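Local coordinates for transcriptional regulator, Crp/Fnr family (Eubacterium rectale ATCC 33656, PDB 3DV8), which probably acts as a dimeric transcriptional regulator of the Crp/Fnr family, coupling a cyclic nucleotide-binding type sensor domain to a DNA-binding helix-turn-helix domain, at residues A[8-11]-A[12-15]; A[76-79]-A[80-83]; A[109-112]-A[113-117]; A[121-124]-A[125-128]. One frame throughout, in Å; residues are numbered along the deposited sequence.

In the fold
Interaction 4, residues 121-128, lies near the start of the long helix 119-145, and the other three contacts gather round it. The centres of interactions 1, 2 and 3 each lie about 12 Å from its centre. Leu10 and Leu14 of interaction 1 pack on Val121; Leu79 of interaction 2 meets Thr125 and Leu128; and Tyr111 OH of interaction 3 makes a probable hydrogen bond of 2.8 Å with Thr125 OG1. Interactions 1 and 2 also meet directly, through Phe8 and Pro9 on Met77, whereas interactions 2 and 3 come no nearer than about 5 Å between nearest atoms. Interactions 3 and 4 both touch the second subunit, which ties this cluster to the dimer interface.

Interaction 1. Residues A[8-11]-A[12-15]; sequences FPLW and NDLN
Leu14 turns its CG away from its own carbonyl carbon (chi1 -62°), back over the preceding turn, while Phe8 holds its ring anti to the backbone N (chi1 -174°); together these choices let the two side chains meet at about a right angle. Leu14 CD1 arrives at the edge of the phenyl ring, near its plane, 3.8 Å from Phe8 CE2, and lies 4.3 Å from Trp11 CE3. The other methyl takes a different neighbour: Leu14 CD2 sits 4.1 Å from Leu10 CG. A branched leucine suits this place because its two methyls can serve separate partners. Leu10 in turn lays its CB over one face of the Phe8 ring, offset toward the rim.

The backbone turns without forming a regular helix. Leu10 O receives two weak bonds, from Asp13 N and Leu14 N, and Leu14 N also reaches Trp11 O at 3.3 Å. Asn15 then starts helix 16-23 as its N-cap, its OD1 accepting from Gln18 N. Leu10 and Leu14 continue onto Val121 of helix 119-145. With its polar backbone bonds largely weak, the turn appears to depend mainly on apolar packing to keep its shape.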
loop_
_atom_site.group_PDB
_atom_site.type_symbol
_atom_site.label_atom_id
_atom_site.label_comp_id
_atom_site.label_asym_id
_atom_site.label_seq_id
_atom_site.Cartn_x
_atom_site.Cartn_y
_atom_site.Cartn_z
ATOM N N PHE A 8 -0.961 -25.267 2.891
ATOM C CA PHE A 8 -1.067 -24.630 1.578
ATOM C C PHE A 8 -2.513 -24.865 1.080
ATOM O O PHE A 8 -2.824 -25.969 0.608
ATOM C CB PHE A 8 0.002 -25.268 0.673
ATOM C CG PHE A 8 0.143 -24.641 -0.691
ATOM C CD1 PHE A 8 0.469 -23.292 -0.828
ATOM C CD2 PHE A 8 0.046 -25.423 -1.842
ATOM C CE1 PHE A 8 0.633 -22.715 -2.101
ATOM C CE2 PHE A 8 0.213 -24.863 -3.115
ATOM C CZ PHE A 8 0.512 -23.503 -3.244
ATOM N N PRO A 9 -3.403 -23.841 1.197
ATOM C CA PRO A 9 -4.828 -24.004 0.823
ATOM C C PRO A 9 -5.103 -24.139 -0.685
ATOM O O PRO A 9 -6.157 -24.652 -1.069
ATOM C CB PRO A 9 -5.489 -22.743 1.400
ATOM C CG PRO A 9 -4.436 -21.734 1.360
ATOM C CD PRO A 9 -3.129 -22.451 1.610
ATOM N N LEU A 10 -4.162 -23.682 -1.511
ATOM C CA LEU A 10 -4.224 -23.827 -2.975
ATOM C C LEU A 10 -4.008 -25.289 -3.456
ATOM O O LEU A 10 -4.356 -25.611 -4.593
ATOM C CB LEU A 10 -3.168 -22.905 -3.603
ATOM C CG LEU A 10 -3.025 -22.747 -5.112
ATOM C CD1 LEU A 10 -4.322 -22.257 -5.763
ATOM C CD2 LEU A 10 -1.868 -21.784 -5.367
ATOM N N TRP A 11 -3.442 -26.146 -2.592
ATOM C CA TRP A 11 -3.139 -27.563 -2.885
ATOM C C TRP A 11 -4.290 -28.386 -3.469
ATOM O O TRP A 11 -4.077 -29.152 -4.416
ATOM C CB TRP A 11 -2.620 -28.277 -1.623
ATOM C CG TRP A 11 -2.091 -29.659 -1.883
ATOM C CD1 TRP A 11 -2.774 -30.843 -1.748
ATOM C CD2 TRP A 11 -0.779 -30.002 -2.340
ATOM N NE1 TRP A 11 -1.962 -31.902 -2.083
ATOM C CE2 TRP A 11 -0.732 -31.418 -2.449
ATOM C CE3 TRP A 11 0.367 -29.255 -2.668
ATOM C CZ2 TRP A 11 0.422 -32.102 -2.868
ATOM C CZ3 TRP A 11 1.514 -29.931 -3.086
ATOM C CH2 TRP A 11 1.532 -31.345 -3.180
ATOM N N ASN A 12 -5.482 -28.248 -2.889
ATOM C CA ASN A 12 -6.684 -28.965 -3.377
ATOM C C ASN A 12 -7.123 -28.493 -4.763
ATOM O O ASN A 12 -7.733 -29.258 -5.500
ATOM C CB ASN A 12 -7.848 -28.834 -2.396
ATOM C CG ASN A 12 -7.568 -29.514 -1.079
ATOM O OD1 ASN A 12 -7.358 -28.854 -0.058
ATOM N ND2 ASN A 12 -7.513 -30.840 -1.100
ATOM N N ASP A 13 -6.808 -27.236 -5.093
ATOM C CA ASP A 13 -7.092 -26.646 -6.405
ATOM C C ASP A 13 -6.041 -27.028 -7.483
ATOM O O ASP A 13 -6.349 -26.944 -8.675
ATOM C CB ASP A 13 -7.227 -25.114 -6.293
ATOM C CG ASP A 13 -8.356 -24.682 -5.342
ATOM O OD1 ASP A 13 -9.490 -25.204 -5.471
ATOM O OD2 ASP A 13 -8.106 -23.801 -4.479
ATOM N N LEU A 14 -4.829 -27.447 -7.082
ATOM C CA LEU A 14 -3.773 -27.859 -8.040
ATOM C C LEU A 14 -4.035 -29.242 -8.648
ATOM O O LEU A 14 -4.648 -30.095 -8.005
ATOM C CB LEU A 14 -2.386 -27.894 -7.374
ATOM C CG LEU A 14 -1.778 -26.611 -6.808
ATOM C CD1 LEU A 14 -0.416 -26.935 -6.217
ATOM C CD2 LEU A 14 -1.662 -25.512 -7.858
ATOM N N ASN A 15 -3.556 -29.451 -9.881
ATOM C CA ASN A 15 -3.637 -30.767 -10.564
ATOM C C ASN A 15 -2.439 -31.652 -10.173
ATOM O O ASN A 15 -1.582 -31.210 -9.412
ATOM C CB ASN A 15 -3.811 -30.621 -12.095
ATOM C CG ASN A 15 -2.663 -29.877 -12.794
ATOM O OD1 ASN A 15 -1.505 -29.948 -12.404
ATOM N ND2 ASN A 15 -3.000 -29.181 -13.866
#

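Interaction 2. Residues A[76-79]-A[80-83]; sequences DMCL and LSAS
Ala82 N donates to Leu79 O at 2.9 Å, the one hydrogen bond that joins residues 76-79 to 80-83. Its N-H...O angle of 156° makes it fairly straight. This bond spans three residues and closes the first turn of a 3-10 segment. The next carbonyl is used in a related way: Leu80 O takes Ser83 OG at 2.7 Å and, weakly, Ser83 N. A serine fits there because its short side chain can fold back onto its own turn and reinforce it.

Cys78, at the end of the strand, and Ser81, within the turn, come together, with Cys78 SG 3.1 Å from Ser81 OG and 3.5 Å from Ser81 CB. The sulfur is swung opposite the backbone N of Cys78 (chi1 -177°), which brings it beside the hydroxyl. The firm partner of that hydroxyl is Gly46 O, so a buried polar atom is satisfied by the backbone at the start of strand 46-50. Leu79, by contrast, serves the apolar core and packs on Thr125, Leu128 and Met129 of helix 119-145.

Strand 77-78, outermost in its four-stranded antiparallel sheet within this chain, thus leads through Leu79 into a 3-10 turn, just before the Cys44-Cys84 disulfide. The setting is the double-stranded beta-helix (jelly roll) of the cupin clan, at the place where, as in relatives, cyclic nucleotide-binding domains carry the phosphate-binding cassette.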
loop_
_atom_site.group_PDB
_atom_site.type_symbol
_atom_site.label_atom_id
_atom_site.label_comp_id
_atom_site.label_asym_id
_atom_site.label_seq_id
_atom_site.Cartn_x
_atom_site.Cartn_y
_atom_site.Cartn_z
ATOM N N ASP A 76 0.777 -18.442 7.212
ATOM C CA ASP A 76 0.792 -17.363 6.216
ATOM C C ASP A 76 1.716 -17.724 5.055
ATOM O O ASP A 76 2.541 -18.638 5.160
ATOM C CB ASP A 76 1.255 -16.012 6.814
ATOM C CG ASP A 76 0.150 -15.255 7.527
ATOM O OD1 ASP A 76 -0.974 -15.180 6.984
ATOM O OD2 ASP A 76 0.422 -14.662 8.595
HETATM N N MSE A 77 1.534 -17.016 3.942
HETATM C CA MSE A 77 2.400 -17.123 2.775
HETATM C C MSE A 77 3.024 -15.794 2.458
HETATM O O MSE A 77 2.359 -14.773 2.489
HETATM C CB MSE A 77 1.663 -17.634 1.550
HETATM C CG MSE A 77 2.060 -19.029 1.136
HETATM SE SE MSE A 77 0.657 -19.714 0.036
HETATM C CE MSE A 77 -0.664 -20.082 1.567
ATOM N N CYS A 78 4.308 -15.835 2.132
ATOM C CA CYS A 78 5.058 -14.659 1.747
ATOM C C CYS A 78 5.095 -14.634 0.225
ATOM O O CYS A 78 5.558 -15.593 -0.388
ATOM C CB CYS A 78 6.468 -14.737 2.309
ATOM S SG CYS A 78 7.425 -13.289 1.956
ATOM N N LEU A 79 4.575 -13.561 -0.371
ATOM C CA LEU A 79 4.604 -13.363 -1.824
ATOM C C LEU A 79 5.781 -12.492 -2.253
ATOM O O LEU A 79 6.444 -12.809 -3.248
ATOM C CB LEU A 79 3.299 -12.720 -2.319
ATOM C CG LEU A 79 3.133 -12.413 -3.821
ATOM C CD1 LEU A 79 3.487 -13.607 -4.702
ATOM C CD2 LEU A 79 1.715 -11.960 -4.117
ATOM N N LEU A 80 6.044 -11.418 -1.490
ATOM C CA LEU A 80 7.070 -10.399 -1.832
ATOM C C LEU A 80 8.534 -10.853 -1.776
ATOM O O LEU A 80 9.425 -10.129 -2.240
ATOM C CB LEU A 80 6.849 -9.100 -1.034
ATOM C CG LEU A 80 5.451 -8.465 -1.151
ATOM C CD1 LEU A 80 5.374 -7.199 -0.300
ATOM C CD2 LEU A 80 5.050 -8.168 -2.601
ATOM N N SER A 81 8.771 -12.044 -1.215
ATOM C CA SER A 81 10.079 -12.719 -1.272
ATOM C C SER A 81 10.373 -13.246 -2.706
ATOM O O SER A 81 11.525 -13.602 -3.005
ATOM C CB SER A 81 10.148 -13.848 -0.238
ATOM O OG SER A 81 8.976 -14.628 -0.307
ATOM N N ALA A 82 9.331 -13.331 -3.552
ATOM C CA ALA A 82 9.432 -13.669 -4.969
ATOM C C ALA A 82 8.982 -12.470 -5.850
ATOM O O ALA A 82 8.489 -12.693 -6.949
ATOM C CB ALA A 82 8.588 -14.919 -5.271
ATOM N N SER A 83 9.189 -11.223 -5.388
ATOM C CA SER A 83 8.775 -9.969 -6.110
ATOM C C SER A 83 9.203 -9.843 -7.586
ATOM O O SER A 83 8.484 -9.250 -8.399
ATOM C CB SER A 83 9.260 -8.701 -5.367
ATOM O OG SER A 83 8.553 -8.474 -4.164
#

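Interaction 3. Residues A[109-112]-A[113-117]; sequences EIYK and GIMKD
Tyr111 and Met115, one helical turn apart, are joined through both backbone and side chain. Met115 N donates to Tyr111 O at 3.0 Å, one of four successive i to i+4 bonds: Gly113 N meets Glu109 O at 3.1 Å, Ile114 N meets Ile110 O at 3.2 Å, and Lys116 N meets Lys112 O at 3.1 Å. The Ile114 bond is nearly straight, with an N-H...O angle of 166°. Each carbonyl from Glu109 to Lys112 is therefore satisfied by an amide of the following turn. The bond from Asp117 N to Ile114 O is weak.

Among the side chains, Tyr111 OH hydrogen-bonds to Thr125 OG1, which gives the hydroxyl of this buried residue a partner. Met115, a selenomethionine, runs extended as far as SE and then bends at its last torsion (chi3 -28°), which brings CE to the ring edge beside Tyr111 CD2 and CE2; its SE lies 5.4 Å from the ring centroid in an oblique Met-aromatic contact. Methionine's long unbranched chain, here with selenium for sulfur, suits that reach along the helix. Lys112 stays extended on the exposed side, where a charged end can meet solvent.

Helix 108-117 follows strand 101-107 and is followed after one residue by helix 119-145: Tyr111 and Ile114 rest on Val121, Ile114 also touches Ile22 of helix 16-23, and Met115 packs on Asn123 of the second subunit.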
loop_
_atom_site.group_PDB
_atom_site.type_symbol
_atom_site.label_atom_id
_atom_site.label_comp_id
_atom_site.label_asym_id
_atom_site.label_seq_id
_atom_site.Cartn_x
_atom_site.Cartn_y
_atom_site.Cartn_z
ATOM N N GLU A 109 10.846 -19.340 -10.133
ATOM C CA GLU A 109 10.706 -19.803 -11.539
ATOM C C GLU A 109 9.590 -20.849 -11.709
ATOM O O GLU A 109 8.831 -20.794 -12.677
ATOM C CB GLU A 109 12.042 -20.302 -12.158
ATOM C CG GLU A 109 12.728 -21.583 -11.575
ATOM C CD GLU A 109 13.608 -21.343 -10.334
ATOM O OE1 GLU A 109 13.263 -20.488 -9.472
ATOM O OE2 GLU A 109 14.652 -22.036 -10.219
ATOM N N ILE A 110 9.499 -21.759 -10.737
ATOM C CA ILE A 110 8.485 -22.817 -10.688
ATOM C C ILE A 110 7.096 -22.253 -10.446
ATOM O O ILE A 110 6.151 -22.620 -11.153
ATOM C CB ILE A 110 8.831 -23.861 -9.599
ATOM C CG1 ILE A 110 10.017 -24.697 -10.080
ATOM C CG2 ILE A 110 7.647 -24.776 -9.283
ATOM C CD1 ILE A 110 10.645 -25.483 -9.015
ATOM N N TYR A 111 6.978 -21.378 -9.449
ATOM C CA TYR A 111 5.692 -20.753 -9.109
ATOM C C TYR A 111 5.193 -19.860 -10.268
ATOM O O TYR A 111 4.017 -19.944 -10.638
ATOM C CB TYR A 111 5.770 -19.992 -7.776
ATOM C CG TYR A 111 4.407 -19.606 -7.253
ATOM C CD1 TYR A 111 3.649 -20.490 -6.472
ATOM C CD2 TYR A 111 3.861 -18.379 -7.561
ATOM C CE1 TYR A 111 2.372 -20.136 -5.995
ATOM C CE2 TYR A 111 2.583 -18.005 -7.103
ATOM C CZ TYR A 111 1.843 -18.888 -6.319
ATOM O OH TYR A 111 0.596 -18.524 -5.866
ATOM N N LYS A 112 6.107 -19.059 -10.837
ATOM C CA LYS A 112 5.858 -18.197 -12.021
ATOM C C LYS A 112 5.319 -19.000 -13.211
ATOM O O LYS A 112 4.371 -18.564 -13.863
ATOM C CB LYS A 112 7.151 -17.477 -12.449
ATOM C CG LYS A 112 6.980 -16.385 -13.504
ATOM C CD LYS A 112 8.328 -15.907 -13.991
ATOM C CE LYS A 112 8.174 -14.772 -14.974
ATOM N NZ LYS A 112 9.452 -14.532 -15.704
ATOM N N GLY A 113 5.939 -20.156 -13.476
ATOM C CA GLY A 113 5.543 -21.074 -14.556
ATOM C C GLY A 113 4.120 -21.597 -14.422
ATOM O O GLY A 113 3.373 -21.566 -15.390
ATOM N N ILE A 114 3.765 -22.069 -13.223
ATOM C CA ILE A 114 2.407 -22.557 -12.886
ATOM C C ILE A 114 1.366 -21.426 -13.002
ATOM O O ILE A 114 0.246 -21.637 -13.475
ATOM C CB ILE A 114 2.361 -23.168 -11.438
ATOM C CG1 ILE A 114 3.181 -24.467 -11.365
ATOM C CG2 ILE A 114 0.923 -23.472 -10.989
ATOM C CD1 ILE A 114 3.303 -25.058 -9.975
HETATM N N MSE A 115 1.774 -20.237 -12.572
HETATM C CA MSE A 115 0.939 -19.018 -12.578
HETATM C C MSE A 115 0.576 -18.548 -14.008
HETATM O O MSE A 115 -0.527 -18.033 -14.235
HETATM C CB MSE A 115 1.694 -17.919 -11.825
HETATM C CG MSE A 115 0.873 -16.840 -11.197
HETATM SE SE MSE A 115 2.027 -15.451 -10.404
HETATM C CE MSE A 115 3.471 -16.311 -9.996
ATOM N N LYS A 116 1.509 -18.732 -14.947
ATOM C CA LYS A 116 1.325 -18.380 -16.363
ATOM C C LYS A 116 0.159 -19.148 -17.000
ATOM O O LYS A 116 -0.615 -18.561 -17.743
ATOM C CB LYS A 116 2.638 -18.643 -17.137
ATOM C CG LYS A 116 2.661 -18.358 -18.659
ATOM C CD LYS A 116 4.040 -18.758 -19.239
ATOM C CE LYS A 116 4.143 -18.581 -20.757
ATOM N NZ LYS A 116 3.205 -19.454 -21.518
ATOM N N ASP A 117 0.033 -20.437 -16.670
ATOM C CA ASP A 117 -1.000 -21.336 -17.228
ATOM C C ASP A 117 -2.259 -21.554 -16.398
ATOM O O ASP A 117 -3.272 -21.954 -16.965
ATOM C CB ASP A 117 -0.400 -22.731 -17.489
ATOM C CG ASP A 117 0.717 -22.724 -18.519
ATOM O OD1 ASP A 117 0.825 -21.777 -19.329
ATOM O OD2 ASP A 117 1.486 -23.702 -18.524
#

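Interaction 4. Residues A[121-124]-A[125-128]; sequences VANY and TNEL
Two donors of Thr125 grip Val121 O: the backbone N at 3.1 Å and the hydroxyl OG1 at 2.9 Å, arriving from opposite faces of the carbonyl plane. The hydroxyl can do so because OG1 lies beside its own backbone N (chi1 -52°), directed at the preceding turn. Threonine suits a buried site of this kind, since the helix itself accepts its proton while CG2 stays apolar and packs on Leu79; OG1 also hydrogen-bonds to Tyr111 OH of helix 108-117.

The backbone bonds are those of a regular alpha-helix. Asn126 N reaches Ala122 O at 3.2 Å, Glu127 N reaches Asn123 O at 3.1 Å, and Leu128 N reaches Tyr124 O at 3.0 Å.

Helix 119-145 corresponds to the long dimerisation helix of Crp/Fnr regulators, consistent with its contacts to the second subunit: Asn126 ND2 and Ala122 O form a reciprocal pair of hydrogen bonds with Ala122 O and Asn126 ND2 of that subunit, and Glu127 OE1 pairs with its Ser88 OG.

Carbon contacts follow the same turns. Glu127 CG rests 3.4 Å from Asn123 O, and Leu128 CB lies 3.6 Å from Tyr124 O. Tyr124 packs on Pro9 and Met77, and Leu128 also lies on Met77.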
loop_
_atom_site.group_PDB
_atom_site.type_symbol
_atom_site.label_atom_id
_atom_site.label_comp_id
_atom_site.label_asym_id
_atom_site.label_seq_id
_atom_site.Cartn_x
_atom_site.Cartn_y
_atom_site.Cartn_z
ATOM N N VAL A 121 -4.320 -20.480 -9.731
ATOM C CA VAL A 121 -3.065 -20.051 -9.083
ATOM C C VAL A 121 -2.838 -18.543 -9.303
ATOM O O VAL A 121 -2.343 -17.856 -8.396
ATOM C CB VAL A 121 -1.824 -20.896 -9.555
ATOM C CG1 VAL A 121 -0.514 -20.358 -8.991
ATOM C CG2 VAL A 121 -1.992 -22.364 -9.164
ATOM N N ALA A 122 -3.182 -18.043 -10.495
ATOM C CA ALA A 122 -3.095 -16.604 -10.811
ATOM C C ALA A 122 -4.020 -15.777 -9.907
ATOM O O ALA A 122 -3.586 -14.785 -9.322
ATOM C CB ALA A 122 -3.440 -16.357 -12.251
ATOM N N ASN A 123 -5.283 -16.197 -9.814
ATOM C CA ASN A 123 -6.281 -15.558 -8.937
ATOM C C ASN A 123 -5.938 -15.701 -7.456
ATOM O O ASN A 123 -6.214 -14.801 -6.676
ATOM C CB ASN A 123 -7.714 -16.078 -9.190
ATOM C CG ASN A 123 -8.324 -15.545 -10.487
ATOM O OD1 ASN A 123 -7.633 -15.338 -11.479
ATOM N ND2 ASN A 123 -9.635 -15.334 -10.478
ATOM N N TYR A 124 -5.354 -16.832 -7.068
ATOM C CA TYR A 124 -4.924 -17.017 -5.687
ATOM C C TYR A 124 -3.816 -15.994 -5.319
ATOM O O TYR A 124 -3.833 -15.434 -4.220
ATOM C CB TYR A 124 -4.473 -18.460 -5.424
ATOM C CG TYR A 124 -4.108 -18.661 -3.976
ATOM C CD1 TYR A 124 -5.114 -18.852 -3.006
ATOM C CD2 TYR A 124 -2.769 -18.606 -3.556
ATOM C CE1 TYR A 124 -4.790 -19.006 -1.653
ATOM C CE2 TYR A 124 -2.438 -18.754 -2.215
ATOM C CZ TYR A 124 -3.454 -18.957 -1.270
ATOM O OH TYR A 124 -3.120 -19.105 0.051
ATOM N N THR A 125 -2.877 -15.764 -6.240
ATOM C CA THR A 125 -1.806 -14.787 -6.032
ATOM C C THR A 125 -2.367 -13.354 -5.913
ATOM O O THR A 125 -1.814 -12.554 -5.148
ATOM C CB THR A 125 -0.713 -14.893 -7.117
ATOM O OG1 THR A 125 -0.272 -16.252 -7.212
ATOM C CG2 THR A 125 0.476 -14.021 -6.784
ATOM N N ASN A 126 -3.448 -13.046 -6.652
ATOM C CA ASN A 126 -4.179 -11.755 -6.536
ATOM C C ASN A 126 -4.707 -11.561 -5.134
ATOM O O ASN A 126 -4.507 -10.505 -4.536
ATOM C CB ASN A 126 -5.390 -11.662 -7.490
ATOM C CG ASN A 126 -5.003 -11.305 -8.898
ATOM O OD1 ASN A 126 -4.607 -10.173 -9.158
ATOM N ND2 ASN A 126 -5.154 -12.244 -9.830
ATOM N N GLU A 127 -5.391 -12.594 -4.634
ATOM C CA GLU A 127 -5.954 -12.591 -3.274
ATOM C C GLU A 127 -4.861 -12.455 -2.205
ATOM O O GLU A 127 -5.075 -11.805 -1.182
ATOM C CB GLU A 127 -6.841 -13.827 -3.012
ATOM C CG GLU A 127 -8.079 -13.990 -3.952
ATOM C CD GLU A 127 -9.034 -12.773 -4.034
ATOM O OE1 GLU A 127 -9.120 -11.987 -3.062
ATOM O OE2 GLU A 127 -9.724 -12.623 -5.083
ATOM N N LEU A 128 -3.688 -13.026 -2.475
ATOM C CA LEU A 128 -2.536 -12.930 -1.584
ATOM C C LEU A 128 -2.010 -11.480 -1.610
ATOM O O LEU A 128 -1.774 -10.903 -0.548
ATOM C CB LEU A 128 -1.465 -13.950 -1.989
ATOM C CG LEU A 128 -0.385 -14.313 -0.982
ATOM C CD1 LEU A 128 -0.993 -14.881 0.310
ATOM C CD2 LEU A 128 0.563 -15.318 -1.630
#